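PDB 5OL0: putative silent information regulator 2 from Leishmania infantum, which probably removes acetyl groups from lysine side chains of proteins at the expense of NAD+, as a zinc-containing class I sirtuin. Local coordinates for residues F102-R112 and G130-S138; A208-T219 and V232-N243. All coordinates share one frame; numbering follows the deposited sequence.

Contact 1: F102-R112 and G130-S138; sequences FQPTAVHHFIR and GLEKAAGVS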
loop_
_atom_site.group_PDB
_atom_site.type_symbol
_atom_site.label_atom_id
_atom_site.label_comp_id
_atom_site.label_asym_id
_atom_site.label_seq_id
_atom_site.Cartn_x
_atom_site.Cartn_y
_atom_site.Cartn_z
ATOM N N PHE A 102 -3.340 -11.284 9.874
ATOM C CA PHE A 102 -3.721 -11.419 8.488
ATOM C C PHE A 102 -2.602 -12.122 7.686
ATOM O O PHE A 102 -1.405 -12.109 8.041
ATOM C CB PHE A 102 -4.044 -10.028 7.893
ATOM C CG PHE A 102 -5.232 -9.377 8.508
ATOM C CD1 PHE A 102 -6.475 -9.960 8.392
ATOM C CD2 PHE A 102 -5.111 -8.232 9.218
ATOM C CE1 PHE A 102 -7.575 -9.373 8.923
ATOM C CE2 PHE A 102 -6.214 -7.659 9.816
ATOM C CZ PHE A 102 -7.447 -8.207 9.642
ATOM N N GLN A 103 -3.005 -12.728 6.595
ATOM C CA GLN A 103 -2.062 -13.401 5.720
ATOM C C GLN A 103 -2.023 -12.757 4.318
ATOM O O GLN A 103 -3.006 -12.228 3.862
ATOM C CB GLN A 103 -2.533 -14.833 5.528
ATOM C CG GLN A 103 -2.703 -15.680 6.784
ATOM C CD GLN A 103 -3.278 -17.042 6.394
ATOM O OE1 GLN A 103 -2.556 -18.020 6.369
ATOM N NE2 GLN A 103 -4.564 -17.089 6.003
ATOM N N PRO A 104 -0.922 -12.917 3.609
ATOM C CA PRO A 104 -0.830 -12.312 2.288
ATOM C C PRO A 104 -1.803 -12.854 1.298
ATOM O O PRO A 104 -2.139 -14.012 1.349
ATOM C CB PRO A 104 0.586 -12.643 1.818
ATOM C CG PRO A 104 1.317 -13.123 3.002
ATOM C CD PRO A 104 0.352 -13.511 4.059
ATOM N N THR A 105 -2.200 -11.991 0.379
ATOM C CA THR A 105 -3.095 -12.291 -0.724
ATOM C C THR A 105 -2.302 -12.715 -1.979
ATOM O O THR A 105 -1.068 -12.682 -2.003
ATOM C CB THR A 105 -4.013 -11.110 -1.087
ATOM O OG1 THR A 105 -3.282 -10.107 -1.810
ATOM C CG2 THR A 105 -4.739 -10.509 0.141
ATOM N N ALA A 106 -3.036 -13.109 -3.010
ATOM C CA ALA A 106 -2.473 -13.388 -4.317
ATOM C C ALA A 106 -1.658 -12.195 -4.862
ATOM O O ALA A 106 -0.553 -12.375 -5.357
ATOM C CB ALA A 106 -3.591 -13.774 -5.277
ATOM N N VAL A 107 -2.144 -10.970 -4.693
ATOM C CA VAL A 107 -1.351 -9.799 -5.111
ATOM C C VAL A 107 0.025 -9.800 -4.401
ATOM O O VAL A 107 1.061 -9.574 -5.022
ATOM C CB VAL A 107 -2.119 -8.495 -4.777
ATOM C CG1 VAL A 107 -1.208 -7.282 -4.826
ATOM C CG2 VAL A 107 -3.311 -8.290 -5.718
ATOM N N HIS A 108 0.006 -9.973 -3.088
ATOM C CA HIS A 108 1.229 -9.931 -2.301
ATOM C C HIS A 108 2.291 -11.008 -2.703
ATOM O O HIS A 108 3.552 -10.752 -2.818
ATOM C CB HIS A 108 0.898 -9.993 -0.800
ATOM C CG HIS A 108 -0.004 -8.892 -0.308
ATOM N ND1 HIS A 108 0.461 -7.629 -0.007
ATOM C CD2 HIS A 108 -1.330 -8.866 -0.045
ATOM C CE1 HIS A 108 -0.546 -6.880 0.404
ATOM N NE2 HIS A 108 -1.637 -7.605 0.403
ATOM N N HIS A 109 1.798 -12.224 -2.870
ATOM C CA HIS A 109 2.620 -13.321 -3.353
ATOM C C HIS A 109 3.121 -13.022 -4.774
ATOM O O HIS A 109 4.240 -13.339 -5.088
ATOM C CB HIS A 109 1.826 -14.637 -3.339
ATOM C CG HIS A 109 1.570 -15.154 -1.961
ATOM N ND1 HIS A 109 2.588 -15.383 -1.069
ATOM C CD2 HIS A 109 0.423 -15.469 -1.321
ATOM C CE1 HIS A 109 2.077 -15.830 0.057
ATOM N NE2 HIS A 109 0.772 -15.926 -0.080
ATOM N N PHE A 110 2.276 -12.451 -5.619
ATOM C CA PHE A 110 2.709 -12.091 -6.966
ATOM C C PHE A 110 3.923 -11.164 -6.953
ATOM O O PHE A 110 4.826 -11.308 -7.737
ATOM C CB PHE A 110 1.549 -11.483 -7.770
ATOM C CG PHE A 110 1.914 -11.108 -9.177
ATOM C CD1 PHE A 110 2.174 -12.089 -10.118
ATOM C CD2 PHE A 110 1.962 -9.777 -9.585
ATOM C CE1 PHE A 110 2.522 -11.778 -11.418
ATOM C CE2 PHE A 110 2.266 -9.447 -10.911
ATOM C CZ PHE A 110 2.576 -10.452 -11.829
ATOM N N ILE A 111 3.889 -10.160 -6.094
ATOM C CA ILE A 111 4.974 -9.251 -6.044
ATOM C C ILE A 111 6.275 -9.980 -5.624
ATOM O O ILE A 111 7.373 -9.666 -6.082
ATOM C CB ILE A 111 4.609 -8.055 -5.061
ATOM C CG1 ILE A 111 3.423 -7.261 -5.582
ATOM C CG2 ILE A 111 5.811 -7.169 -4.895
ATOM C CD1 ILE A 111 2.859 -6.250 -4.592
ATOM N N ARG A 112 6.156 -10.866 -4.647
ATOM C CA ARG A 112 7.242 -11.700 -4.308
ATOM C C ARG A 112 7.752 -12.457 -5.538
ATOM O O ARG A 112 8.984 -12.560 -5.741
ATOM C CB ARG A 112 6.833 -12.657 -3.217
ATOM C CG ARG A 112 7.764 -13.840 -2.957
ATOM C CD ARG A 112 9.096 -13.363 -2.502
ATOM N NE ARG A 112 10.043 -14.454 -2.244
ATOM C CZ ARG A 112 10.009 -15.326 -1.201
ATOM N NH1 ARG A 112 10.979 -16.228 -1.074
ATOM N NH2 ARG A 112 9.031 -15.340 -0.292
ATOM N N GLY A 130 1.639 -4.658 6.749
ATOM C CA GLY A 130 2.808 -5.527 6.651
ATOM C C GLY A 130 2.714 -6.784 5.765
ATOM O O GLY A 130 3.598 -7.662 5.798
ATOM N N LEU A 131 1.712 -6.887 4.913
ATOM C CA LEU A 131 1.604 -8.091 4.109
ATOM C C LEU A 131 2.595 -8.284 2.990
ATOM O O LEU A 131 2.813 -9.396 2.578
ATOM C CB LEU A 131 0.188 -8.264 3.582
ATOM C CG LEU A 131 -0.828 -8.353 4.685
ATOM C CD1 LEU A 131 -2.266 -8.378 4.155
ATOM C CD2 LEU A 131 -0.580 -9.548 5.602
ATOM N N GLU A 132 3.157 -7.228 2.459
ATOM C CA GLU A 132 4.217 -7.363 1.478
ATOM C C GLU A 132 5.429 -8.088 2.141
ATOM O O GLU A 132 6.000 -9.032 1.577
ATOM C CB GLU A 132 4.651 -6.014 0.936
ATOM C CG GLU A 132 3.552 -5.212 0.210
ATOM C CD GLU A 132 2.652 -4.404 1.164
ATOM O OE1 GLU A 132 2.863 -4.391 2.439
ATOM O OE2 GLU A 132 1.690 -3.836 0.651
ATOM N N LYS A 133 5.798 -7.611 3.333
ATOM C CA LYS A 133 6.845 -8.204 4.176
ATOM C C LYS A 133 6.474 -9.644 4.541
ATOM O O LYS A 133 7.304 -10.554 4.469
ATOM C CB LYS A 133 7.029 -7.370 5.455
ATOM C CG LYS A 133 8.184 -7.819 6.340
ATOM C CD LYS A 133 8.493 -6.751 7.389
ATOM C CE LYS A 133 9.763 -7.094 8.156
ATOM N NZ LYS A 133 9.522 -7.565 9.551
ATOM N N ALA A 134 5.210 -9.893 4.820
ATOM C CA ALA A 134 4.777 -11.265 5.158
ATOM C C ALA A 134 4.916 -12.198 3.979
ATOM O O ALA A 134 5.184 -13.368 4.154
ATOM C CB ALA A 134 3.323 -11.253 5.659
ATOM N N ALA A 135 4.776 -11.678 2.758
ATOM C CA ALA A 135 4.964 -12.468 1.547
ATOM C C ALA A 135 6.451 -12.668 1.160
ATOM O O ALA A 135 6.693 -13.295 0.157
ATOM C CB ALA A 135 4.200 -11.836 0.366
ATOM N N GLY A 136 7.395 -12.057 1.867
ATOM C CA GLY A 136 8.860 -12.197 1.632
ATOM C C GLY A 136 9.439 -11.179 0.681
ATOM O O GLY A 136 10.509 -11.368 0.086
ATOM N N VAL A 137 8.788 -10.045 0.524
ATOM C CA VAL A 137 9.399 -9.018 -0.311
ATOM C C VAL A 137 10.547 -8.495 0.501
ATOM O O VAL A 137 10.375 -8.165 1.689
ATOM C CB VAL A 137 8.401 -7.898 -0.633
ATOM C CG1 VAL A 137 9.080 -6.846 -1.513
ATOM C CG2 VAL A 137 7.213 -8.532 -1.344
ATOM N N SER A 138 11.723 -8.409 -0.099
ATOM C CA SER A 138 12.920 -8.172 0.702
ATOM C C SER A 138 13.008 -6.690 1.191
ATOM O O SER A 138 12.405 -5.776 0.586
ATOM C CB SER A 138 14.166 -8.513 -0.081
ATOM O OG SER A 138 14.460 -7.449 -0.959
HETATM O O HOH W 1 5.158 -15.400 -0.993
#
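Leu131 lays its CB over the centre of the His108 ring, 3.6 Å from the ring centroid and nearly on the ring normal, a CH-pi contact. Its CG stands anti to the carbonyl carbon (chi1 -59°), and the branch beyond runs past the ring: CD2 reaches the backbone of the loop before the helix, 3.6 Å from Phe102 O, while CD1 stays near His108 NE2. Glu132 comes up beside the same imidazole with CG at the ring edge, its carboxylate plane turned 76° against the ring. His108 ND1, buried here, has no hydrogen-bond partner. One turn on, Ala135 CB fits against the helix backbone, 3.4 Å from His108 O, and Pro104 CG packs on Ala134 CB at 3.8 Å.

The first turns of helix 106-116 meet a short helix, 131-134, that follows the NAD+-binding residues Gln126 to Asp129 inferred from a close relative, within the Rossmann-like part of the sirtuin fold. Gly136, at positive phi, closes that short helix with a Schellman motif, and the carbonyl of Ala135, just before it, is gripped twice. Arg112 NH2 donates to Ala135 O at 3.1 Å with a fairly straight N-H...O angle of 162°, the oxygen lying at the edge of the guanidinium, in its plane; a water donates to the same oxygen at 2.8 Å and also meets His109 ND1 at the edge of that ring. Gly136 O sits over one guanidinium face. Further along, Ile111 and Val137 touch through their CG2 methyls.

The second shell fixes the polar ends: His108 NE2 is hydrogen-bonded to Ser45 OG, Glu132 OE2 to Thr125 OG1, and Arg112 NE forms a salt bridge with Asp116. Asp129 OD1 accepts from Leu131 N at the start of the short helix, and Ile111 leans on Val38 and Val40 of strand 36-40.

Contact 2: A208-T219 and V232-N243; sequences APIAELVIIIGT and VVPKSVPRVVMN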
loop_
_atom_site.group_PDB
_atom_site.type_symbol
_atom_site.label_atom_id
_atom_site.label_comp_id
_atom_site.label_asym_id
_atom_site.label_seq_id
_atom_site.Cartn_x
_atom_site.Cartn_y
_atom_site.Cartn_z
ATOM N N ALA A 208 11.362 5.779 -9.240
ATOM C CA ALA A 208 10.252 6.042 -10.217
ATOM C C ALA A 208 10.735 6.677 -11.511
ATOM O O ALA A 208 10.235 6.371 -12.611
ATOM C CB ALA A 208 9.166 6.890 -9.545
ATOM N N PRO A 209 11.772 7.533 -11.431
ATOM C CA PRO A 209 12.241 8.086 -12.710
ATOM C C PRO A 209 12.861 7.074 -13.695
ATOM O O PRO A 209 12.892 7.343 -14.887
ATOM C CB PRO A 209 13.235 9.162 -12.261
ATOM C CG PRO A 209 12.609 9.671 -11.004
ATOM C CD PRO A 209 12.210 8.367 -10.307
ATOM N N ILE A 210 13.266 5.902 -13.215
ATOM C CA ILE A 210 13.862 4.872 -14.066
ATOM C C ILE A 210 12.963 3.667 -14.223
ATOM O O ILE A 210 13.402 2.676 -14.796
ATOM C CB ILE A 210 15.271 4.409 -13.543
ATOM C CG1 ILE A 210 15.228 3.839 -12.114
ATOM C CG2 ILE A 210 16.216 5.599 -13.584
ATOM C CD1 ILE A 210 16.431 2.994 -11.748
ATOM N N ALA A 211 11.693 3.724 -13.772
ATOM C CA ALA A 211 10.785 2.579 -14.012
ATOM C C ALA A 211 10.576 2.323 -15.504
ATOM O O ALA A 211 10.523 3.252 -16.293
ATOM C CB ALA A 211 9.436 2.785 -13.349
ATOM N N GLU A 212 10.413 1.065 -15.862
ATOM C CA GLU A 212 10.021 0.641 -17.233
ATOM C C GLU A 212 8.525 0.307 -17.316
ATOM O O GLU A 212 7.996 0.104 -18.388
ATOM C CB GLU A 212 10.798 -0.637 -17.626
ATOM C CG GLU A 212 12.257 -0.395 -17.932
ATOM C CD GLU A 212 13.169 -1.658 -17.950
ATOM O OE1 GLU A 212 12.853 -2.778 -17.469
ATOM O OE2 GLU A 212 14.291 -1.480 -18.449
ATOM N N LEU A 213 7.872 0.214 -16.156
ATOM C CA LEU A 213 6.499 -0.226 -16.021
ATOM C C LEU A 213 6.076 0.031 -14.583
ATOM O O LEU A 213 6.865 -0.202 -13.626
ATOM C CB LEU A 213 6.348 -1.703 -16.355
ATOM C CG LEU A 213 4.965 -2.291 -16.117
ATOM C CD1 LEU A 213 3.904 -1.695 -17.026
ATOM C CD2 LEU A 213 5.036 -3.800 -16.227
ATOM N N VAL A 214 4.847 0.509 -14.433
ATOM C CA VAL A 214 4.287 0.736 -13.133
ATOM C C VAL A 214 2.928 0.026 -13.089
ATOM O O VAL A 214 2.184 0.038 -14.061
ATOM C CB VAL A 214 4.291 2.216 -12.741
ATOM C CG1 VAL A 214 3.549 3.055 -13.708
ATOM C CG2 VAL A 214 3.700 2.408 -11.359
ATOM N N ILE A 215 2.712 -0.730 -12.018
ATOM C CA ILE A 215 1.494 -1.483 -11.810
ATOM C C ILE A 215 1.036 -0.998 -10.465
ATOM O O ILE A 215 1.791 -1.061 -9.467
ATOM C CB ILE A 215 1.752 -3.011 -11.715
ATOM C CG1 ILE A 215 2.433 -3.532 -12.993
ATOM C CG2 ILE A 215 0.444 -3.752 -11.460
ATOM C CD1 ILE A 215 2.740 -5.040 -12.954
ATOM N N ILE A 216 -0.196 -0.494 -10.435
ATOM C CA ILE A 216 -0.708 0.288 -9.336
ATOM C C ILE A 216 -1.950 -0.442 -8.880
ATOM O O ILE A 216 -2.957 -0.463 -9.615
ATOM C CB ILE A 216 -1.099 1.699 -9.842
ATOM C CG1 ILE A 216 0.100 2.359 -10.481
ATOM C CG2 ILE A 216 -1.777 2.559 -8.741
ATOM C CD1 ILE A 216 -0.230 3.633 -11.279
ATOM N N ILE A 217 -1.879 -1.094 -7.712
ATOM C CA ILE A 217 -2.933 -2.024 -7.323
ATOM C C ILE A 217 -3.675 -1.551 -6.100
ATOM O O ILE A 217 -3.159 -1.610 -4.935
ATOM C CB ILE A 217 -2.386 -3.422 -7.036
ATOM C CG1 ILE A 217 -1.430 -3.833 -8.169
ATOM C CG2 ILE A 217 -3.578 -4.368 -6.767
ATOM C CD1 ILE A 217 -0.767 -5.183 -8.037
ATOM N N GLY A 218 -4.928 -1.137 -6.347
ATOM C CA GLY A 218 -5.840 -0.886 -5.244
ATOM C C GLY A 218 -5.553 0.374 -4.472
ATOM O O GLY A 218 -5.912 0.471 -3.303
ATOM N N THR A 219 -4.894 1.340 -5.099
ATOM C CA THR A 219 -4.526 2.561 -4.401
ATOM C C THR A 219 -5.471 3.729 -4.686
ATOM O O THR A 219 -6.077 3.794 -5.749
ATOM C CB THR A 219 -3.143 3.073 -4.814
ATOM O OG1 THR A 219 -2.904 4.256 -4.046
ATOM C CG2 THR A 219 -3.132 3.575 -6.250
ATOM N N VAL A 232 5.831 10.732 -11.705
ATOM C CA VAL A 232 7.251 11.067 -11.977
ATOM C C VAL A 232 7.947 9.966 -12.824
ATOM O O VAL A 232 9.081 10.120 -13.191
ATOM C CB VAL A 232 8.082 11.362 -10.704
ATOM C CG1 VAL A 232 7.567 12.606 -9.933
ATOM C CG2 VAL A 232 8.091 10.200 -9.747
ATOM N N VAL A 233 7.259 8.885 -13.170
ATOM C CA VAL A 233 7.833 7.903 -14.077
ATOM C C VAL A 233 7.894 8.524 -15.474
ATOM O O VAL A 233 7.130 9.434 -15.765
ATOM C CB VAL A 233 7.045 6.580 -14.108
ATOM C CG1 VAL A 233 6.895 6.054 -12.697
ATOM C CG2 VAL A 233 5.690 6.738 -14.765
ATOM N N PRO A 234 8.756 8.003 -16.350
ATOM C CA PRO A 234 8.837 8.575 -17.709
ATOM C C PRO A 234 7.460 8.603 -18.426
ATOM O O PRO A 234 6.644 7.681 -18.287
ATOM C CB PRO A 234 9.832 7.660 -18.408
ATOM C CG PRO A 234 10.684 7.083 -17.300
ATOM C CD PRO A 234 9.763 6.945 -16.118
ATOM N N LYS A 235 7.219 9.661 -19.191
ATOM C CA LYS A 235 5.952 9.878 -19.911
ATOM C C LYS A 235 5.589 8.778 -20.904
ATOM O O LYS A 235 4.441 8.638 -21.263
ATOM C CB LYS A 235 5.942 11.244 -20.646
ATOM C CG LYS A 235 7.057 11.425 -21.704
ATOM C CD LYS A 235 6.765 12.458 -22.824
ATOM C CE LYS A 235 6.699 11.816 -24.216
ATOM N NZ LYS A 235 6.624 12.865 -25.256
ATOM N N SER A 236 6.557 7.982 -21.305
ATOM C CA SER A 236 6.358 6.925 -22.281
ATOM C C SER A 236 6.145 5.547 -21.675
ATOM O O SER A 236 5.813 4.608 -22.412
ATOM C CB SER A 236 7.616 6.843 -23.148
ATOM O OG SER A 236 8.767 6.653 -22.298
ATOM N N VAL A 237 6.328 5.370 -20.374
ATOM C CA VAL A 237 6.214 4.005 -19.845
ATOM C C VAL A 237 4.763 3.623 -19.493
ATOM O O VAL A 237 4.013 4.453 -19.015
ATOM C CB VAL A 237 7.160 3.707 -18.687
ATOM C CG1 VAL A 237 8.616 3.931 -19.124
ATOM C CG2 VAL A 237 6.747 4.417 -17.426
ATOM N N PRO A 238 4.392 2.365 -19.710
ATOM C CA PRO A 238 3.061 1.917 -19.378
ATOM C C PRO A 238 2.763 2.008 -17.870
ATOM O O PRO A 238 3.678 1.779 -17.013
ATOM C CB PRO A 238 3.011 0.464 -19.852
ATOM C CG PRO A 238 4.411 0.078 -20.128
ATOM C CD PRO A 238 5.204 1.309 -20.332
ATOM N N ARG A 239 1.507 2.372 -17.570
ATOM C CA ARG A 239 1.043 2.469 -16.209
ATOM C C ARG A 239 -0.242 1.659 -16.117
ATOM O O ARG A 239 -1.194 1.950 -16.801
ATOM C CB ARG A 239 0.854 3.922 -15.781
ATOM C CG ARG A 239 2.039 4.829 -16.028
ATOM C CD ARG A 239 1.894 6.190 -15.350
ATOM N NE ARG A 239 0.807 6.956 -15.957
ATOM C CZ ARG A 239 0.479 8.215 -15.617
ATOM N NH1 ARG A 239 1.149 8.907 -14.699
ATOM N NH2 ARG A 239 -0.510 8.810 -16.236
ATOM N N VAL A 240 -0.230 0.601 -15.322
ATOM C CA VAL A 240 -1.309 -0.350 -15.277
ATOM C C VAL A 240 -2.020 -0.095 -13.968
ATOM O O VAL A 240 -1.397 -0.177 -12.911
ATOM C CB VAL A 240 -0.754 -1.819 -15.331
ATOM C CG1 VAL A 240 -1.857 -2.815 -15.081
ATOM C CG2 VAL A 240 -0.175 -2.087 -16.711
ATOM N N VAL A 241 -3.305 0.213 -14.005
ATOM C CA VAL A 241 -4.028 0.493 -12.759
ATOM C C VAL A 241 -5.024 -0.626 -12.602
ATOM O O VAL A 241 -5.812 -0.863 -13.526
ATOM C CB VAL A 241 -4.734 1.850 -12.764
ATOM C CG1 VAL A 241 -5.458 2.063 -11.444
ATOM C CG2 VAL A 241 -3.716 2.969 -13.042
ATOM N N MET A 242 -4.917 -1.368 -11.502
ATOM C CA MET A 242 -5.945 -2.352 -11.085
ATOM C C MET A 242 -6.750 -1.811 -9.921
ATOM O O MET A 242 -6.259 -1.720 -8.788
ATOM C CB MET A 242 -5.311 -3.677 -10.685
ATOM C CG MET A 242 -4.443 -4.319 -11.747
ATOM S SD MET A 242 -3.738 -5.900 -11.203
ATOM C CE MET A 242 -3.073 -6.429 -12.772
ATOM N N ASN A 243 -8.007 -1.443 -10.182
ATOM C CA ASN A 243 -8.800 -0.745 -9.156
ATOM C C ASN A 243 -10.289 -0.979 -9.464
ATOM O O ASN A 243 -10.641 -1.181 -10.612
ATOM C CB ASN A 243 -8.439 0.755 -9.140
ATOM C CG ASN A 243 -8.765 1.439 -7.807
ATOM O OD1 ASN A 243 -9.921 1.715 -7.533
ATOM N ND2 ASN A 243 -7.756 1.698 -6.976
HETATM O O HOH W 2 -4.886 1.315 -7.987
#
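Two neighbouring parallel strands, 213-217 and 239-242, make this contact inside the six-stranded parallel sheet of the Rossmann-like sirtuin domain; their axes run 4.7 Å apart at an angle of 12°. Five backbone hydrogen bonds zip them together in a parallel ladder, from Val214 N to Pro238 O at 3.1 Å through to Gly218 N and Met242 O at 2.8 Å.

On one sheet face Val214 and Arg239 run alongside each other in the same direction, with Val214 CG1 3.3 Å from Arg239 CG. Val214 CG1 reaches the arginine stem because it stands between the backbone N and carbonyl carbon (chi1 58°). The guanidinium leads off to a salt bridge with Asp279 and a cation-pi contact with Phe252. Farther along this face, toward the C-terminal ends of the strands, Ile216 CD1 meets Val241 CG2. The other face carries Ile215, Val240, Ile217 and Met242, and Leu213 CD1 presses on Pro238 CG at 3.6 Å, the leucine side chain set roughly square to that of the proline.

At the C-terminal ends a water accepts from Thr219 N and from Asn243 ND2, at 2.9 and 3.1 Å, bridging two loops that, by similarity, bind NAD+. Asn243 OD1 in turn accepts from Glu245 N. At the opposite end, Val233 CA makes a CA-H...O contact with Ala208 O, 3.2 Å away.

Strand 36-40 pairs with 213-217, and Val240 and Val241 touch residues of strand 279-282; helix 21-30 covers Leu213, Pro238, Val240 and Met242.

In the fold
Both segments of contact 1 precede those of contact 2 in the chain, and the centres lie about 19 Å apart within the catalytic sirtuin fold. They belong to the same Rossmann-like layering: contact 2 joins two strands of the parallel sheet, whereas contact 1 joins helices packed beside it, with side chains of both its segments against strand 36-40, the strand that also pairs with 213-217. The two meet directly where Val107 CG1 packs on Ile217 CD1 at 3.9 Å. Residues thought to bind NAD+ lie at both: Gln126 to Asp129 precede the short helix of contact 1, and Gly218, Thr219 and Asn243 follow directly on the C-terminal ends of the strands of contact 2, consistent with both bordering the cofactor site.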